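PDB 5MQR: beta-L-arabinobiosidase from Bacteroides thetaiotaomicron, which hydrolyses glycosidic bonds in the breakdown of complex plant pectin, probably releasing L-arabinose-containing units, and may also have sialidase-like activity. Local coordinates for residues P466-L471 / T609-K614; A411-D416 / N1088-G1093; D615-F620 / L1056-Y1061; A539-Q544 / L554-A559. One frame throughout, in Å; residues are numbered along the deposited sequence.

Contact 1. Residues P466-L471 / T609-K614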
loop_
_atom_site.group_PDB
_atom_site.type_symbol
_atom_site.label_atom_id
_atom_site.label_comp_id
_atom_site.label_asym_id
_atom_site.label_seq_id
_atom_site.Cartn_x
_atom_site.Cartn_y
_atom_site.Cartn_z
ATOM N N PRO A 466 6.661 9.244 -3.756
ATOM C CA PRO A 466 5.991 9.672 -2.521
ATOM C C PRO A 466 5.851 11.194 -2.468
ATOM O O PRO A 466 6.809 11.910 -2.757
ATOM C CB PRO A 466 6.925 9.175 -1.398
ATOM C CG PRO A 466 7.760 8.121 -2.022
ATOM C CD PRO A 466 7.913 8.517 -3.476
ATOM N N ALA A 467 4.642 11.639 -2.143
ATOM C CA ALA A 467 4.296 13.047 -2.036
ATOM C C ALA A 467 5.292 13.735 -1.117
ATOM O O ALA A 467 5.450 13.307 0.028
ATOM C CB ALA A 467 2.873 13.182 -1.485
ATOM N N SER A 468 5.970 14.764 -1.623
ATOM C CA SER A 468 7.120 15.355 -0.954
ATOM C C SER A 468 7.061 16.889 -0.943
ATOM O O SER A 468 6.665 17.521 -1.932
ATOM C CB SER A 468 8.414 14.885 -1.641
ATOM O OG SER A 468 8.547 13.454 -1.636
ATOM N N LYS A 469 7.479 17.474 0.182
ATOM C CA LYS A 469 7.535 18.927 0.370
ATOM C C LYS A 469 8.894 19.450 -0.037
ATOM O O LYS A 469 8.974 20.451 -0.738
ATOM C CB LYS A 469 7.243 19.309 1.824
ATOM C CG LYS A 469 5.883 18.870 2.319
ATOM C CD LYS A 469 5.706 19.090 3.825
ATOM C CE LYS A 469 4.554 18.230 4.389
ATOM N NZ LYS A 469 4.560 18.054 5.890
ATOM N N GLU A 470 9.949 18.779 0.433
ATOM C CA GLU A 470 11.318 18.991 -0.040
ATOM C C GLU A 470 11.670 17.815 -0.958
ATOM O O GLU A 470 11.515 16.643 -0.569
ATOM C CB GLU A 470 12.292 19.052 1.129
ATOM C CG GLU A 470 11.993 20.148 2.148
ATOM C CD GLU A 470 12.276 21.552 1.607
ATOM O OE1 GLU A 470 13.410 21.802 1.118
ATOM O OE2 GLU A 470 11.359 22.410 1.667
ATOM N N LEU A 471 12.109 18.134 -2.175
ATOM C CA LEU A 471 12.359 17.131 -3.194
ATOM C C LEU A 471 13.629 17.418 -3.975
ATOM O O LEU A 471 13.836 18.552 -4.442
ATOM C CB LEU A 471 11.167 17.077 -4.148
ATOM C CG LEU A 471 11.170 16.080 -5.295
ATOM C CD1 LEU A 471 11.204 14.655 -4.781
ATOM C CD2 LEU A 471 9.934 16.277 -6.147
ATOM N N THR A 609 14.974 10.173 -7.156
ATOM C CA THR A 609 14.350 11.173 -6.325
ATOM C C THR A 609 14.667 10.885 -4.859
ATOM O O THR A 609 14.982 9.748 -4.471
ATOM C CB THR A 609 12.833 11.315 -6.590
ATOM O OG1 THR A 609 12.121 10.175 -6.105
ATOM C CG2 THR A 609 12.556 11.485 -8.087
ATOM N N SER A 610 14.616 11.948 -4.059
ATOM C CA SER A 610 14.720 11.828 -2.603
ATOM C C SER A 610 14.068 13.030 -1.957
ATOM O O SER A 610 13.847 14.076 -2.606
ATOM C CB SER A 610 16.184 11.726 -2.164
ATOM O OG SER A 610 16.868 12.907 -2.503
ATOM N N SER A 611 13.765 12.860 -0.677
ATOM C CA SER A 611 13.184 13.892 0.136
ATOM C C SER A 611 13.855 13.964 1.503
ATOM O O SER A 611 14.136 12.934 2.115
ATOM C CB SER A 611 11.692 13.621 0.343
ATOM O OG SER A 611 11.130 14.681 1.114
ATOM N N THR A 612 14.074 15.189 1.972
ATOM C CA THR A 612 14.523 15.441 3.347
ATOM C C THR A 612 13.349 15.697 4.316
ATOM O O THR A 612 13.591 16.123 5.442
ATOM C CB THR A 612 15.525 16.619 3.412
ATOM O OG1 THR A 612 14.964 17.754 2.751
ATOM C CG2 THR A 612 16.869 16.232 2.750
ATOM N N ASP A 613 12.102 15.437 3.896
ATOM C CA ASP A 613 10.958 15.573 4.776
ATOM C C ASP A 613 11.224 14.688 5.998
ATOM O O ASP A 613 11.753 13.569 5.868
ATOM C CB ASP A 613 9.631 15.122 4.125
ATOM C CG ASP A 613 9.135 16.058 3.004
ATOM O OD1 ASP A 613 9.730 17.121 2.761
ATOM O OD2 ASP A 613 8.133 15.705 2.335
ATOM N N LYS A 614 10.843 15.179 7.167
ATOM C CA LYS A 614 11.079 14.462 8.415
ATOM C C LYS A 614 10.508 13.041 8.436
ATOM O O LYS A 614 11.137 12.140 8.963
ATOM C CB LYS A 614 10.609 15.311 9.595
ATOM C CG LYS A 614 11.587 16.443 9.838
ATOM C CD LYS A 614 11.040 17.576 10.687
ATOM C CE LYS A 614 12.104 18.683 10.790
ATOM N NZ LYS A 614 11.759 19.664 11.862
HETATM O O HOH W 1 7.521 12.881 1.853
#

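Contact 2. Residues A411-D416 / N1088-G1093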
loop_
_atom_site.group_PDB
_atom_site.type_symbol
_atom_site.label_atom_id
_atom_site.label_comp_id
_atom_site.label_asym_id
_atom_site.label_seq_id
_atom_site.Cartn_x
_atom_site.Cartn_y
_atom_site.Cartn_z
ATOM N N ALA A 411 3.039 5.872 -4.701
ATOM C CA ALA A 411 4.320 5.225 -4.746
ATOM C C ALA A 411 4.794 5.095 -3.289
ATOM O O ALA A 411 4.663 6.048 -2.514
ATOM C CB ALA A 411 5.288 6.054 -5.557
ATOM N N SER A 412 5.317 3.931 -2.928
ATOM C CA SER A 412 5.780 3.667 -1.574
ATOM C C SER A 412 7.290 3.905 -1.406
ATOM O O SER A 412 7.806 3.853 -0.291
ATOM C CB SER A 412 5.421 2.237 -1.171
ATOM O OG SER A 412 6.216 1.284 -1.826
ATOM N N ALA A 413 7.979 4.150 -2.514
ATOM C CA ALA A 413 9.382 4.444 -2.513
ATOM C C ALA A 413 9.722 5.464 -3.592
ATOM O O ALA A 413 9.089 5.513 -4.646
ATOM C CB ALA A 413 10.165 3.179 -2.769
ATOM N N HIS A 414 10.769 6.231 -3.308
ATOM C CA HIS A 414 11.369 7.140 -4.254
ATOM C C HIS A 414 12.028 6.391 -5.399
ATOM O O HIS A 414 12.311 5.199 -5.312
ATOM C CB HIS A 414 12.388 8.051 -3.560
ATOM C CG HIS A 414 11.743 9.202 -2.869
ATOM N ND1 HIS A 414 11.409 10.364 -3.530
ATOM C CD2 HIS A 414 11.276 9.337 -1.605
ATOM C CE1 HIS A 414 10.792 11.180 -2.695
ATOM N NE2 HIS A 414 10.692 10.575 -1.524
ATOM N N ALA A 415 12.273 7.135 -6.464
ATOM C CA ALA A 415 12.865 6.617 -7.668
ATOM C C ALA A 415 14.355 6.404 -7.463
ATOM O O ALA A 415 15.052 7.226 -6.867
ATOM C CB ALA A 415 12.642 7.589 -8.823
ATOM N N ASP A 416 14.829 5.288 -7.992
ATOM C CA ASP A 416 16.246 5.061 -8.166
ATOM C C ASP A 416 16.359 4.011 -9.268
ATOM O O ASP A 416 16.510 2.830 -8.995
ATOM C CB ASP A 416 16.894 4.622 -6.834
ATOM C CG ASP A 416 18.392 4.519 -6.931
ATOM O OD1 ASP A 416 18.996 5.011 -7.916
ATOM O OD2 ASP A 416 18.974 3.933 -6.011
ATOM N N ASN A 1088 12.847 0.082 3.218
ATOM C CA ASN A 1088 12.960 1.325 2.439
ATOM C C ASN A 1088 11.935 1.389 1.321
ATOM O O ASN A 1088 12.247 1.727 0.180
ATOM C CB ASN A 1088 14.380 1.488 1.912
ATOM C CG ASN A 1088 15.407 1.507 3.037
ATOM O OD1 ASN A 1088 15.081 1.732 4.200
ATOM N ND2 ASN A 1088 16.647 1.247 2.697
ATOM N N GLY A 1089 10.703 1.042 1.677
ATOM C CA GLY A 1089 9.576 1.063 0.763
ATOM C C GLY A 1089 9.511 0.006 -0.310
ATOM O O GLY A 1089 8.649 0.090 -1.173
ATOM N N LYS A 1090 10.409 -0.976 -0.276
ATOM C CA LYS A 1090 10.390 -2.103 -1.215
ATOM C C LYS A 1090 10.000 -3.354 -0.441
ATOM O O LYS A 1090 10.558 -3.634 0.642
ATOM C CB LYS A 1090 11.760 -2.281 -1.866
ATOM C CG LYS A 1090 12.205 -1.083 -2.701
ATOM C CD LYS A 1090 11.326 -0.904 -3.949
ATOM C CE LYS A 1090 11.851 0.181 -4.897
ATOM N NZ LYS A 1090 10.738 0.777 -5.735
ATOM N N GLU A 1091 9.037 -4.095 -0.982
ATOM C CA GLU A 1091 8.531 -5.292 -0.323
ATOM C C GLU A 1091 9.638 -6.319 -0.158
ATOM O O GLU A 1091 10.381 -6.593 -1.098
ATOM C CB GLU A 1091 7.369 -5.919 -1.098
ATOM C CG GLU A 1091 6.934 -7.244 -0.481
ATOM C CD GLU A 1091 5.684 -7.839 -1.091
ATOM O OE1 GLU A 1091 4.763 -7.085 -1.497
ATOM O OE2 GLU A 1091 5.637 -9.085 -1.139
ATOM N N ALA A 1092 9.741 -6.871 1.049
ATOM C CA ALA A 1092 10.730 -7.892 1.367
ATOM C C ALA A 1092 10.114 -9.255 1.658
ATOM O O ALA A 1092 10.836 -10.231 1.753
ATOM C CB ALA A 1092 11.543 -7.448 2.555
ATOM N N GLY A 1093 8.803 -9.329 1.837
ATOM C CA GLY A 1093 8.152 -10.595 2.158
ATOM C C GLY A 1093 6.659 -10.438 2.362
ATOM O O GLY A 1093 6.148 -9.343 2.572
HETATM O O HOH W 2 12.089 2.954 -6.868
#

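Contact 3. Residues D615-F620 / L1056-Y1061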
loop_
_atom_site.group_PDB
_atom_site.type_symbol
_atom_site.label_atom_id
_atom_site.label_comp_id
_atom_site.label_asym_id
_atom_site.label_seq_id
_atom_site.Cartn_x
_atom_site.Cartn_y
_atom_site.Cartn_z
ATOM N N ASP A 615 9.364 12.836 7.798
ATOM C CA ASP A 615 8.767 11.514 7.689
ATOM C C ASP A 615 8.900 10.868 6.312
ATOM O O ASP A 615 8.147 9.934 5.985
ATOM C CB ASP A 615 7.298 11.543 8.155
ATOM C CG ASP A 615 6.382 12.337 7.252
ATOM O OD1 ASP A 615 6.844 13.056 6.349
ATOM O OD2 ASP A 615 5.150 12.254 7.500
ATOM N N ALA A 616 9.875 11.322 5.516
ATOM C CA ALA A 616 10.172 10.684 4.199
ATOM C C ALA A 616 10.606 9.210 4.300
ATOM O O ALA A 616 10.594 8.476 3.320
ATOM C CB ALA A 616 11.279 11.458 3.483
ATOM N N SER A 617 11.080 8.816 5.472
ATOM C CA SER A 617 11.486 7.443 5.738
ATOM C C SER A 617 10.266 6.486 5.946
ATOM O O SER A 617 10.434 5.246 5.944
ATOM C CB SER A 617 12.420 7.462 6.967
ATOM O OG SER A 617 11.928 8.385 7.976
ATOM N N SER A 618 9.069 7.057 6.136
ATOM C CA SER A 618 7.817 6.316 6.277
ATOM C C SER A 618 7.210 6.035 4.908
ATOM O O SER A 618 6.978 6.935 4.152
ATOM C CB SER A 618 6.820 7.118 7.109
ATOM O OG SER A 618 5.736 6.304 7.562
ATOM N N ALA A 619 6.931 4.775 4.606
ATOM C CA ALA A 619 6.522 4.373 3.258
ATOM C C ALA A 619 5.022 4.549 2.958
ATOM O O ALA A 619 4.671 4.835 1.826
ATOM C CB ALA A 619 6.946 2.919 3.015
ATOM N N PHE A 620 4.161 4.314 3.946
ATOM C CA PHE A 620 2.707 4.395 3.798
ATOM C C PHE A 620 2.112 5.450 4.732
ATOM O O PHE A 620 1.348 6.316 4.280
ATOM C CB PHE A 620 2.064 3.026 4.030
ATOM C CG PHE A 620 2.439 2.014 2.999
ATOM C CD1 PHE A 620 3.702 1.399 3.028
ATOM C CD2 PHE A 620 1.567 1.698 1.962
ATOM C CE1 PHE A 620 4.080 0.482 2.062
ATOM C CE2 PHE A 620 1.942 0.785 0.989
ATOM C CZ PHE A 620 3.205 0.186 1.040
ATOM N N LEU A 1056 2.700 -0.720 11.133
ATOM C CA LEU A 1056 3.796 -0.064 11.830
ATOM C C LEU A 1056 4.800 0.351 10.784
ATOM O O LEU A 1056 5.284 -0.455 10.027
ATOM C CB LEU A 1056 4.458 -0.982 12.840
ATOM C CG LEU A 1056 5.608 -0.357 13.638
ATOM C CD1 LEU A 1056 5.096 0.652 14.664
ATOM C CD2 LEU A 1056 6.409 -1.456 14.322
ATOM N N ASP A 1057 5.119 1.630 10.773
ATOM C CA ASP A 1057 5.914 2.233 9.718
ATOM C C ASP A 1057 6.970 3.117 10.339
ATOM O O ASP A 1057 6.930 3.430 11.537
ATOM C CB ASP A 1057 4.997 3.074 8.849
ATOM C CG ASP A 1057 5.430 3.145 7.402
ATOM O OD1 ASP A 1057 6.588 2.841 7.043
ATOM O OD2 ASP A 1057 4.572 3.538 6.597
ATOM N N ASN A 1058 7.905 3.526 9.497
ATOM C CA ASN A 1058 8.963 4.448 9.858
ATOM C C ASN A 1058 9.852 3.870 10.957
ATOM O O ASN A 1058 10.387 4.629 11.765
ATOM C CB ASN A 1058 8.393 5.823 10.288
ATOM C CG ASN A 1058 9.401 6.959 10.123
ATOM O OD1 ASN A 1058 10.273 6.896 9.277
ATOM N ND2 ASN A 1058 9.282 7.984 10.930
ATOM N N VAL A 1059 10.039 2.553 10.964
ATOM C CA VAL A 1059 10.866 1.930 11.988
ATOM C C VAL A 1059 12.324 1.989 11.521
ATOM O O VAL A 1059 12.635 1.520 10.409
ATOM C CB VAL A 1059 10.466 0.458 12.218
ATOM C CG1 VAL A 1059 11.425 -0.225 13.201
ATOM C CG2 VAL A 1059 9.033 0.353 12.712
ATOM N N LEU A 1060 13.218 2.533 12.347
ATOM C CA LEU A 1060 14.653 2.464 12.061
ATOM C C LEU A 1060 15.210 1.227 12.720
ATOM O O LEU A 1060 15.315 1.148 13.939
ATOM C CB LEU A 1060 15.395 3.705 12.545
ATOM C CG LEU A 1060 16.853 3.863 12.067
ATOM C CD1 LEU A 1060 16.941 3.886 10.538
ATOM C CD2 LEU A 1060 17.427 5.147 12.643
ATOM N N TYR A 1061 15.547 0.242 11.903
ATOM C CA TYR A 1061 16.007 -1.057 12.377
ATOM C C TYR A 1061 17.224 -1.427 11.548
ATOM O O TYR A 1061 17.098 -1.603 10.334
ATOM C CB TYR A 1061 14.891 -2.105 12.199
ATOM C CG TYR A 1061 15.295 -3.497 12.640
ATOM C CD1 TYR A 1061 15.196 -3.884 13.988
ATOM C CD2 TYR A 1061 15.800 -4.436 11.726
ATOM C CE1 TYR A 1061 15.574 -5.160 14.405
ATOM C CE2 TYR A 1061 16.177 -5.709 12.136
ATOM C CZ TYR A 1061 16.065 -6.065 13.476
ATOM O OH TYR A 1061 16.444 -7.308 13.897
#

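Contact 4. Residues A539-Q544 / L554-A559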
loop_
_atom_site.group_PDB
_atom_site.type_symbol
_atom_site.label_atom_id
_atom_site.label_comp_id
_atom_site.label_asym_id
_atom_site.label_seq_id
_atom_site.Cartn_x
_atom_site.Cartn_y
_atom_site.Cartn_z
ATOM N N ALA A 539 7.614 24.764 0.806
ATOM C CA ALA A 539 7.580 25.797 1.866
ATOM C C ALA A 539 8.273 27.095 1.442
ATOM O O ALA A 539 7.748 28.169 1.683
ATOM C CB ALA A 539 8.182 25.267 3.189
ATOM N N ASP A 540 9.429 26.999 0.792
ATOM C CA ASP A 540 10.089 28.191 0.242
ATOM C C ASP A 540 9.579 28.558 -1.153
ATOM O O ASP A 540 9.943 29.610 -1.685
ATOM C CB ASP A 540 11.617 28.007 0.166
ATOM C CG ASP A 540 12.254 27.726 1.528
ATOM O OD1 ASP A 540 11.618 27.993 2.577
ATOM O OD2 ASP A 540 13.408 27.230 1.536
ATOM N N ARG A 541 8.818 27.650 -1.767
ATOM C CA ARG A 541 8.152 27.887 -3.051
ATOM C C ARG A 541 9.163 28.150 -4.168
ATOM O O ARG A 541 8.953 29.054 -4.975
ATOM C CB ARG A 541 7.114 29.045 -2.916
ATOM C CG ARG A 541 6.037 29.145 -4.010
ATOM C CD ARG A 541 4.869 30.051 -3.591
ATOM N NE ARG A 541 5.342 31.379 -3.208
ATOM C CZ ARG A 541 5.596 32.392 -4.039
ATOM N NH1 ARG A 541 5.395 32.298 -5.355
ATOM N NH2 ARG A 541 6.063 33.526 -3.539
ATOM N N ASN A 542 10.266 27.397 -4.200
ATOM C CA ASN A 542 11.277 27.572 -5.242
ATOM C C ASN A 542 11.934 26.306 -5.749
ATOM O O ASN A 542 11.883 25.276 -5.108
ATOM C CB ASN A 542 12.335 28.581 -4.847
ATOM C CG ASN A 542 13.092 28.198 -3.605
ATOM O OD1 ASN A 542 13.355 27.039 -3.333
ATOM N ND2 ASN A 542 13.471 29.195 -2.854
ATOM N N ILE A 543 12.524 26.440 -6.928
ATOM C CA ILE A 543 13.200 25.388 -7.639
ATOM C C ILE A 543 14.596 25.920 -8.037
ATOM O O ILE A 543 14.717 27.034 -8.558
ATOM C CB ILE A 543 12.364 24.897 -8.857
ATOM C CG1 ILE A 543 13.156 23.909 -9.730
ATOM C CG2 ILE A 543 11.828 26.062 -9.686
ATOM C CD1 ILE A 543 12.313 23.066 -10.694
ATOM N N GLN A 544 15.625 25.125 -7.753
ATOM C CA GLN A 544 16.988 25.350 -8.209
ATOM C C GLN A 544 17.381 24.210 -9.126
ATOM O O GLN A 544 17.113 23.045 -8.816
ATOM C CB GLN A 544 17.938 25.359 -7.041
ATOM C CG GLN A 544 17.738 26.553 -6.147
ATOM C CD GLN A 544 18.538 26.442 -4.874
ATOM O OE1 GLN A 544 19.621 27.040 -4.759
ATOM N NE2 GLN A 544 18.022 25.662 -3.912
ATOM N N LEU A 554 17.453 29.521 -10.820
ATOM C CA LEU A 554 16.649 29.659 -9.603
ATOM C C LEU A 554 15.369 30.465 -9.923
ATOM O O LEU A 554 15.420 31.541 -10.514
ATOM C CB LEU A 554 17.454 30.364 -8.504
ATOM C CG LEU A 554 16.707 30.855 -7.237
ATOM C CD1 LEU A 554 16.032 29.717 -6.505
ATOM C CD2 LEU A 554 17.633 31.601 -6.274
ATOM N N ARG A 555 14.228 29.942 -9.519
ATOM C CA ARG A 555 12.962 30.643 -9.703
ATOM C C ARG A 555 11.976 30.234 -8.653
ATOM O O ARG A 555 12.070 29.167 -8.096
ATOM C CB ARG A 555 12.359 30.340 -11.087
ATOM C CG ARG A 555 12.845 31.201 -12.245
ATOM C CD ARG A 555 12.631 32.690 -11.992
ATOM N NE ARG A 555 13.046 33.525 -13.114
ATOM C CZ ARG A 555 14.306 33.881 -13.401
ATOM N NH1 ARG A 555 15.333 33.453 -12.672
ATOM N NH2 ARG A 555 14.543 34.664 -14.457
HETATM N N MSE A 556 10.985 31.067 -8.437
HETATM C CA MSE A 556 9.846 30.695 -7.623
HETATM C C MSE A 556 9.023 29.711 -8.443
HETATM O O MSE A 556 9.088 29.681 -9.671
HETATM C CB MSE A 556 9.039 31.937 -7.231
HETATM C CG MSE A 556 9.856 33.068 -6.589
HETATM SE SE MSE A 556 10.717 32.475 -4.934
HETATM C CE MSE A 556 9.181 32.166 -3.779
ATOM N N PHE A 557 8.267 28.867 -7.766
ATOM C CA PHE A 557 7.235 28.097 -8.436
ATOM C C PHE A 557 6.287 29.059 -9.177
ATOM O O PHE A 557 5.924 30.105 -8.632
ATOM C CB PHE A 557 6.361 27.343 -7.438
ATOM C CG PHE A 557 7.023 26.196 -6.726
ATOM C CD1 PHE A 557 8.311 25.730 -7.050
ATOM C CD2 PHE A 557 6.308 25.541 -5.711
ATOM C CE1 PHE A 557 8.869 24.664 -6.368
ATOM C CE2 PHE A 557 6.865 24.465 -5.036
ATOM C CZ PHE A 557 8.150 24.028 -5.360
ATOM N N TYR A 558 5.875 28.699 -10.397
ATOM C CA TYR A 558 4.844 29.476 -11.068
ATOM C C TYR A 558 3.424 29.139 -10.583
ATOM O O TYR A 558 2.519 29.924 -10.808
ATOM C CB TYR A 558 4.990 29.444 -12.593
ATOM C CG TYR A 558 4.566 28.204 -13.341
ATOM C CD1 TYR A 558 3.239 28.024 -13.745
ATOM C CD2 TYR A 558 5.504 27.264 -13.750
ATOM C CE1 TYR A 558 2.862 26.929 -14.487
ATOM C CE2 TYR A 558 5.138 26.165 -14.503
ATOM C CZ TYR A 558 3.819 26.005 -14.870
ATOM O OH TYR A 558 3.470 24.926 -15.629
ATOM N N ALA A 559 3.273 28.009 -9.875
ATOM C CA ALA A 559 2.049 27.665 -9.168
ATOM C C ALA A 559 2.406 27.016 -7.843
ATOM O O ALA A 559 3.276 26.158 -7.797
ATOM C CB ALA A 559 1.191 26.705 -9.993
HETATM O O HOH W 3 3.906 30.445 -6.904
#

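Contact 1. Residues P466-L471 / T609-K614
The carboxylate of Asp613 is the main flat group here, and two successive backbone N-H groups meet it on its syn side: Lys469 N binds OD2 of Asp613 at 2.9 Å on the syn lone pair, and Glu470 N binds OD1 of Asp613, 17° out of the carboxylate plane. OD2 also accepts from water 1, which donates in turn to Ala467 O. The plane of the Glu470 carboxylate is turned 58° against that of Asp613, and its OE2 is held by Ser537. The carbonyl of Glu470 is met in its own plane by Ser611, whose OG donates to Glu470 O at 2.6 Å. Placed trans to the Ser611 backbone N (chi1 -178°), the same hydroxyl lies where Asp613 N can donate to it (Ser611 OG to Asp613 N 3.0 Å), which makes an ST turn and positions the aspartate. Beyond this polar end, Leu471 CD1 packs on Thr609 CB at 4.1 Å. The break at Lys469 is where the chain passes from one sheet to another, within the sialidase-like CBM range: Ser468 pairs with Ile564 of strand 564-570, whereas strand 470-479 lies between strands 530-537 and 600-610.

Contact 2. Residues A411-D416 / N1088-G1093
Ser412 turns its OG between its own backbone N and carbonyl carbon (chi1 73°), and from there the hydroxyl reaches Gly1089. Lys1090 comes back to Ala413 by bending: its CB starts away from residues 411-416, but the turn at chi2 (-67°) folds the chain back until NZ lies 3.9 Å from CB of Ala413. The Ser412 OG to Gly1089 O bond is 2.8 Å long, in the carbonyl plane and on a lone pair. Gly1089 also meets the backbone of Ser412, its CA making a C-H...O contact of 3.5 Å with Ser412 O. A CB built on Gly1089 would come only 2.3 Å from Ser412 O, and the glycine backbone, like that of Asn1088, has positive phi. The two residues link strands 1082-1087 and 1090-1095 with angles that fit a type I′ hairpin turn, which Asn1088 OD1 also ties to Asn1065 N. With an alanine in place of Ser412, Gly1089 O would probably lose this hydroxyl donor, and the turn its one direct hydrogen bond to residues 411-416. Water 2 supplies an indirect bond, accepting from Lys1090 NZ at 2.8 Å and donating to His414 O at 2.7 Å. With a single direct bond and the lysine charge acting through water, the join between loop and C-terminal sheet probably rests on the fit at Gly1089 as well as on bonding.

Contact 3. Residues D615-F620 / L1056-Y1061
Asp1057 presents its carboxylate to the backbone of Ala619 and Phe620. Phe620 N donates to OD2 of Asp1057 at 2.8 Å on the syn lone pair, while Ala619 N meets OD1 of Asp1057 at 3.1 Å, also syn but 30° out of the carboxylate plane. OD1 takes a second N-H, from Asn1058, on its anti side and from the same face as Ala619 N. Both oxygens have further donors outside the two segments: Thr1067 OG1 for OD1 and Leu621 N for OD2. An alanine in place of Asp1057 would probably leave the N-H groups of Ala619 and Phe620 without these acceptors and the loop less firmly held against the strand. Residues 615-620 begin with a type I beta turn, closed by Ser618 N to Asp615 O at 3.0 Å; facing it, Asn1058 and Val1059 of strand 1053-1061 form a G1 beta bulge opposite Leu1066, with Asn1058 at positive phi. The strand belongs to the C-terminal, glycosyl hydrolase family 65-like region. Lying between its backbone N and carbonyl carbon (chi1 41°), Ser617 OG reaches OD1 of Asn1058 and donates to it at 2.6 Å, in the amide carbonyl plane and on a lone pair. Ser618 N, although 3.4 Å from the same OD1 of Asn1058, is badly angled for it and serves the turn instead. The hydroxyl of Ser618 is bonded to Leu621 O, and its CB packs on CB of Asn1058 at 3.8 Å. Asn1058 O accepts from Arg723 NH1, and Asn1058 ND2 makes a weak hydrogen bond to Ile658 O.

Contact 4. Residues A539-Q544 / L554-A559
Arg541 and Phe557 meet at the open end of the beta hairpin formed by strands 542-547 and 550-556, in the sialidase-like CBM region. Arg541, at positive phi, and Asn542 form a G1 beta bulge facing Ser537, and the backbone of this bulge lies over the Phe557 ring: Arg541 CA stands 4.1 Å from the Phe557 ring centroid and 15° off the ring normal, a CH-pi contact. The two side chains run obliquely to each other, Arg541 CG lying 3.9 Å from CB of Phe557, and the guanidinium plane is nearly perpendicular to the ring, at 86°. Met556, a selenomethionine, folds back on itself through two successive turns, which puts its methyl CE over one guanidinium face, 3.4 Å from Arg541 NH2. Both arginine and selenomethionine also touch a crystal neighbour, so their outer atoms may owe part of their placement to the lattice. Below them the ladder is regular, with Ile543 and Arg555 as a hydrogen-bonded antiparallel pair (Ile543 N to Arg555 O 3.0 Å). The next pair, Gln544 and Leu554, send their side chains alongside each other in the same direction, with Gln544 CG 3.6 Å from CD1 of Leu554; Gln544 OE1 is hydrogen-bonded to Arg551 NH1. Phe557 N closes the ladder on Arg541 O, 47° above the carbonyl plane, and water 3 bridges Arg541 NH1 at 2.8 Å to Phe557 O at 2.7 Å.

Overall arrangement
From the N terminus, contact 2 opens first, at 411-416, and closes last, at 1088-1093, so its loop encloses the other three. Contact 1 opens at 466-471; within its loop contact 4 joins the local hairpin of 539-544 and 554-559, before 609-614 closes contact 1. Contact 3 opens on the very next residue and closes at 1056-1061, in series with contacts 1 and 4; none of the loops cross. Contacts 1 and 4 reach the same antiparallel sheet, and contacts 2 and 3 the C-terminal sheet. Thr609 OG1 to His414 ND1 (2.7 Å) ties contact 1 to contact 2, and Ser412 packs on Phe620 between contacts 2 and 3.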